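PDB 5CAG: putative fimbrium anchoring subunit Fim4B from Bacteroides ovatus, which probably anchors fimbriae to the bacterial outer membrane, as a lipoprotein of the FimB/Mfa2 family of fimbrillin-like subunits. Local coordinates for residues I83-T96 with S170-C182. Numbering follows the deposited sequence.
With SO4 (sulfate ion), chain G; SO4 (sulfate ion), chain E.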
loop_
_atom_site.group_PDB
_atom_site.type_symbol
_atom_site.label_atom_id
_atom_site.label_comp_id
_atom_site.label_asym_id
_atom_site.label_seq_id
_atom_site.Cartn_x
_atom_site.Cartn_y
_atom_site.Cartn_z
ATOM N N ILE A 83 -6.074 8.647 0.085
ATOM C CA ILE A 83 -5.610 9.079 1.403
ATOM C C ILE A 83 -6.801 9.590 2.186
ATOM O O ILE A 83 -7.648 10.336 1.650
ATOM C CB ILE A 83 -4.483 10.167 1.285
ATOM C CG1 ILE A 83 -3.219 9.631 0.580
ATOM C CG2 ILE A 83 -4.133 10.845 2.625
ATOM C CD1 ILE A 83 -2.553 8.446 1.220
ATOM N N ARG A 84 -6.858 9.182 3.463
ATOM C CA ARG A 84 -7.843 9.631 4.456
ATOM C C ARG A 84 -7.107 9.899 5.787
ATOM O O ARG A 84 -5.966 9.454 5.954
ATOM C CB ARG A 84 -9.016 8.635 4.618
ATOM C CG ARG A 84 -8.669 7.272 5.219
ATOM C CD ARG A 84 -9.860 6.337 5.144
ATOM N NE ARG A 84 -9.474 4.937 5.299
ATOM C CZ ARG A 84 -10.166 3.908 4.820
ATOM N NH1 ARG A 84 -11.284 4.112 4.127
ATOM N NH2 ARG A 84 -9.737 2.667 5.010
ATOM N N GLY A 85 -7.747 10.640 6.686
ATOM C CA GLY A 85 -7.224 10.965 8.011
ATOM C C GLY A 85 -6.009 11.867 8.051
ATOM O O GLY A 85 -5.278 11.870 9.042
ATOM N N GLU A 86 -5.806 12.669 6.998
ATOM C CA GLU A 86 -4.651 13.568 6.855
ATOM C C GLU A 86 -4.609 14.711 7.917
ATOM O O GLU A 86 -3.622 15.450 7.988
ATOM C CB GLU A 86 -4.614 14.142 5.430
ATOM C CG GLU A 86 -5.919 14.772 4.989
ATOM C CD GLU A 86 -5.943 15.138 3.522
ATOM O OE1 GLU A 86 -6.067 14.211 2.684
ATOM O OE2 GLU A 86 -5.840 16.351 3.216
ATOM N N GLU A 87 -5.657 14.825 8.747
ATOM C CA GLU A 87 -5.763 15.849 9.796
ATOM C C GLU A 87 -4.772 15.582 10.970
ATOM O O GLU A 87 -4.317 16.536 11.607
ATOM C CB GLU A 87 -7.219 15.978 10.307
ATOM C CG GLU A 87 -7.841 14.691 10.856
ATOM C CD GLU A 87 -8.628 13.787 9.914
ATOM O OE1 GLU A 87 -8.828 14.152 8.731
ATOM O OE2 GLU A 87 -9.086 12.718 10.382
ATOM N N SER A 88 -4.424 14.307 11.229
ATOM C CA SER A 88 -3.509 13.926 12.302
ATOM C C SER A 88 -2.484 12.897 11.843
ATOM O O SER A 88 -2.825 11.991 11.083
ATOM C CB SER A 88 -4.291 13.362 13.483
ATOM O OG SER A 88 -3.454 12.604 14.343
ATOM N N TYR A 89 -1.250 12.990 12.369
ATOM C CA TYR A 89 -0.174 12.033 12.091
ATOM C C TYR A 89 -0.673 10.618 12.415
ATOM O O TYR A 89 -0.624 9.741 11.553
ATOM C CB TYR A 89 1.077 12.406 12.928
ATOM C CG TYR A 89 2.318 11.555 12.728
ATOM C CD1 TYR A 89 3.103 11.689 11.584
ATOM C CD2 TYR A 89 2.781 10.710 13.738
ATOM C CE1 TYR A 89 4.279 10.954 11.421
ATOM C CE2 TYR A 89 3.955 9.973 13.590
ATOM C CZ TYR A 89 4.702 10.096 12.428
ATOM O OH TYR A 89 5.844 9.347 12.259
ATOM N N GLU A 90 -1.286 10.446 13.608
ATOM C CA GLU A 90 -1.817 9.171 14.112
ATOM C C GLU A 90 -2.991 8.599 13.281
ATOM O O GLU A 90 -3.295 7.417 13.450
ATOM C CB GLU A 90 -2.234 9.291 15.591
ATOM C CG GLU A 90 -1.057 9.427 16.563
ATOM C CD GLU A 90 -0.231 8.186 16.895
ATOM O OE1 GLU A 90 -0.807 7.206 17.425
ATOM O OE2 GLU A 90 1.006 8.223 16.695
ATOM N N THR A 91 -3.604 9.383 12.361
ATOM C CA THR A 91 -4.735 8.884 11.567
ATOM C C THR A 91 -4.516 8.819 10.040
ATOM O O THR A 91 -5.312 8.144 9.371
ATOM C CB THR A 91 -5.999 9.715 11.824
ATOM O OG1 THR A 91 -5.748 11.086 11.547
ATOM C CG2 THR A 91 -6.519 9.556 13.222
ATOM N N ILE A 92 -3.494 9.521 9.483
ATOM C CA ILE A 92 -3.257 9.562 8.031
ATOM C C ILE A 92 -2.980 8.122 7.542
ATOM O O ILE A 92 -2.019 7.463 7.965
ATOM C CB ILE A 92 -2.208 10.633 7.604
ATOM C CG1 ILE A 92 -2.107 10.745 6.073
ATOM C CG2 ILE A 92 -0.844 10.440 8.269
ATOM C CD1 ILE A 92 -1.388 11.987 5.549
ATOM N N GLU A 93 -3.939 7.620 6.742
ATOM C CA GLU A 93 -4.037 6.249 6.233
ATOM C C GLU A 93 -4.167 6.242 4.719
ATOM O O GLU A 93 -4.849 7.093 4.151
ATOM C CB GLU A 93 -5.283 5.587 6.891
ATOM C CG GLU A 93 -5.625 4.128 6.587
ATOM C CD GLU A 93 -6.951 3.628 7.165
ATOM O OE1 GLU A 93 -7.842 4.464 7.450
ATOM O OE2 GLU A 93 -7.083 2.397 7.368
ATOM N N ALA A 94 -3.507 5.288 4.074
ATOM C CA ALA A 94 -3.584 5.057 2.634
ATOM C C ALA A 94 -4.465 3.842 2.426
ATOM O O ALA A 94 -4.299 2.842 3.132
ATOM C CB ALA A 94 -2.197 4.830 2.047
ATOM N N TYR A 95 -5.439 3.935 1.524
ATOM C CA TYR A 95 -6.386 2.839 1.321
ATOM C C TYR A 95 -6.760 2.717 -0.145
ATOM O O TYR A 95 -6.409 3.592 -0.934
ATOM C CB TYR A 95 -7.647 3.072 2.188
ATOM C CG TYR A 95 -8.485 4.265 1.765
ATOM C CD1 TYR A 95 -8.091 5.563 2.067
ATOM C CD2 TYR A 95 -9.690 4.092 1.098
ATOM C CE1 TYR A 95 -8.855 6.661 1.675
ATOM C CE2 TYR A 95 -10.466 5.183 0.706
ATOM C CZ TYR A 95 -10.051 6.466 1.001
ATOM O OH TYR A 95 -10.804 7.539 0.579
ATOM N N THR A 96 -7.488 1.650 -0.511
ATOM C CA THR A 96 -7.972 1.490 -1.886
ATOM C C THR A 96 -9.486 1.469 -1.927
ATOM O O THR A 96 -10.130 1.146 -0.926
ATOM C CB THR A 96 -7.436 0.238 -2.501
ATOM O OG1 THR A 96 -7.569 -0.829 -1.554
ATOM C CG2 THR A 96 -6.028 0.422 -3.012
ATOM N N SER A 170 -2.277 -6.674 4.248
ATOM C CA SER A 170 -2.532 -5.275 4.589
ATOM C C SER A 170 -3.008 -4.531 3.336
ATOM O O SER A 170 -2.255 -4.363 2.370
ATOM C CB SER A 170 -1.290 -4.633 5.206
ATOM O OG SER A 170 -0.684 -5.493 6.161
ATOM N N ASP A 171 -4.292 -4.152 3.332
ATOM C CA ASP A 171 -4.912 -3.455 2.207
ATOM C C ASP A 171 -4.969 -1.956 2.500
ATOM O O ASP A 171 -5.419 -1.169 1.660
ATOM C CB ASP A 171 -6.309 -4.044 1.914
ATOM C CG ASP A 171 -7.222 -4.099 3.117
ATOM O OD1 ASP A 171 -7.843 -3.064 3.429
ATOM O OD2 ASP A 171 -7.314 -5.190 3.748
ATOM N N CYS A 172 -4.507 -1.578 3.708
ATOM C CA CYS A 172 -4.395 -0.215 4.221
ATOM C C CYS A 172 -3.054 0.001 4.866
ATOM O O CYS A 172 -2.470 -0.946 5.377
ATOM C CB CYS A 172 -5.507 0.066 5.204
ATOM S SG CYS A 172 -7.120 0.109 4.441
ATOM N N TYR A 173 -2.553 1.236 4.853
ATOM C CA TYR A 173 -1.271 1.522 5.471
ATOM C C TYR A 173 -1.399 2.819 6.254
ATOM O O TYR A 173 -1.805 3.836 5.693
ATOM C CB TYR A 173 -0.137 1.557 4.425
ATOM C CG TYR A 173 1.250 1.774 4.994
ATOM C CD1 TYR A 173 1.984 0.714 5.536
ATOM C CD2 TYR A 173 1.849 3.029 4.958
ATOM C CE1 TYR A 173 3.273 0.908 6.044
ATOM C CE2 TYR A 173 3.132 3.235 5.470
ATOM C CZ TYR A 173 3.846 2.173 6.011
ATOM O OH TYR A 173 5.102 2.433 6.539
ATOM N N CYS A 174 -1.146 2.745 7.584
ATOM C CA CYS A 174 -1.164 3.892 8.477
ATOM C C CYS A 174 0.162 4.536 8.300
ATOM O O CYS A 174 1.171 3.966 8.720
ATOM C CB CYS A 174 -1.415 3.466 9.919
ATOM S SG CYS A 174 -3.153 3.109 10.295
ATOM N N ILE A 175 0.185 5.642 7.536
ATOM C CA ILE A 175 1.407 6.360 7.170
ATOM C C ILE A 175 2.132 6.875 8.423
ATOM O O ILE A 175 3.319 6.629 8.557
ATOM C CB ILE A 175 1.107 7.480 6.146
ATOM C CG1 ILE A 175 0.635 6.869 4.811
ATOM C CG2 ILE A 175 2.330 8.365 5.931
ATOM C CD1 ILE A 175 -0.088 7.767 3.913
ATOM N N GLY A 176 1.424 7.518 9.340
ATOM C CA GLY A 176 2.041 7.994 10.569
ATOM C C GLY A 176 2.484 6.889 11.518
ATOM O O GLY A 176 3.495 7.035 12.214
ATOM N N LYS A 177 1.724 5.776 11.560
ATOM C CA LYS A 177 1.998 4.649 12.456
ATOM C C LYS A 177 3.096 3.735 11.878
ATOM O O LYS A 177 3.744 3.013 12.647
ATOM C CB LYS A 177 0.708 3.840 12.765
ATOM C CG LYS A 177 -0.447 4.579 13.518
ATOM C CD LYS A 177 -0.206 4.811 15.050
ATOM C CE LYS A 177 -0.353 3.591 15.958
ATOM N NZ LYS A 177 0.163 3.831 17.343
ATOM N N GLY A 178 3.302 3.791 10.554
ATOM C CA GLY A 178 4.302 2.992 9.837
ATOM C C GLY A 178 3.989 1.507 9.822
ATOM O O GLY A 178 4.892 0.666 9.833
ATOM N N ARG A 179 2.692 1.180 9.818
ATOM C CA ARG A 179 2.186 -0.186 9.839
ATOM C C ARG A 179 1.061 -0.359 8.842
ATOM O O ARG A 179 0.296 0.579 8.606
ATOM C CB ARG A 179 1.690 -0.537 11.253
ATOM C CG ARG A 179 2.780 -1.161 12.096
ATOM C CD ARG A 179 2.411 -1.344 13.558
ATOM N NE ARG A 179 3.310 -2.301 14.217
ATOM C CZ ARG A 179 4.466 -1.983 14.797
ATOM N NH1 ARG A 179 4.886 -0.722 14.814
ATOM N NH2 ARG A 179 5.211 -2.924 15.363
ATOM N N GLY A 180 0.972 -1.550 8.270
ATOM C CA GLY A 180 -0.117 -1.912 7.387
ATOM C C GLY A 180 -1.256 -2.455 8.233
ATOM O O GLY A 180 -1.024 -2.971 9.330
ATOM N N VAL A 181 -2.490 -2.324 7.766
ATOM C CA VAL A 181 -3.647 -2.836 8.486
ATOM C C VAL A 181 -4.606 -3.544 7.489
ATOM O O VAL A 181 -4.702 -3.174 6.306
ATOM C CB VAL A 181 -4.343 -1.774 9.380
ATOM C CG1 VAL A 181 -5.215 -0.820 8.589
ATOM C CG2 VAL A 181 -5.153 -2.433 10.482
ATOM N N CYS A 182 -5.242 -4.620 7.975
ATOM C CA CYS A 182 -6.145 -5.448 7.198
ATOM C C CYS A 182 -7.583 -5.118 7.558
ATOM O O CYS A 182 -7.993 -5.251 8.718
ATOM C CB CYS A 182 -5.836 -6.923 7.407
ATOM S SG CYS A 182 -6.904 -8.029 6.463
HETATM S S SO4 G . -9.928 12.822 5.382
HETATM O O1 SO4 G . -10.028 14.228 5.785
HETATM O O2 SO4 G . -8.575 12.640 4.838
HETATM O O3 SO4 G . -10.204 11.952 6.551
HETATM O O4 SO4 G . -10.914 12.528 4.333
HETATM S S SO4 E . 6.906 -0.170 18.227
HETATM O O1 SO4 E . 7.002 0.605 16.989
HETATM O O2 SO4 E . 7.677 -1.416 18.103
HETATM O O3 SO4 E . 7.426 0.624 19.346
HETATM O O4 SO4 E . 5.500 -0.489 18.470
#
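A94 and Y173 form an antiparallel hydrogen-bonded pair: A94 N gives a nearly straight bond to Y173 O (2.8 Å, 172°), and Y173 N returns one to A94 O (2.9 Å). Next along the chains I92 O takes I175 N, a more bent bond (132°) where the chain leaves strand 172-174. On the face bearing A94 and Y173, I175 CD1 meets I83 CD1 at 3.7 Å, the side chains crossing at about a right angle, and lies against A94 CB. CG anti to the backbone N (chi1 -178°) lays the Y89 ring flat over G176 CA in a CH-pi contact, 3.8 Å from CA to the ring centroid, and the Y89 OH is hydrogen-bonded to D123 and N121. On the E93 and C174 side of the sheet, E93 OE1 accepts R84 NE in a salt bridge (2.7 Å), met from above the carboxylate plane. At the exposed end E90 OE1 and K177 NZ form a long salt bridge (3.5 Å). Together two beta hairpins, 81-96 and 172-181, join through their inner strands into a four-stranded antiparallel sheet; the 172-181 hairpin closes with a G1 beta bulge, G178 and R179 both facing C174.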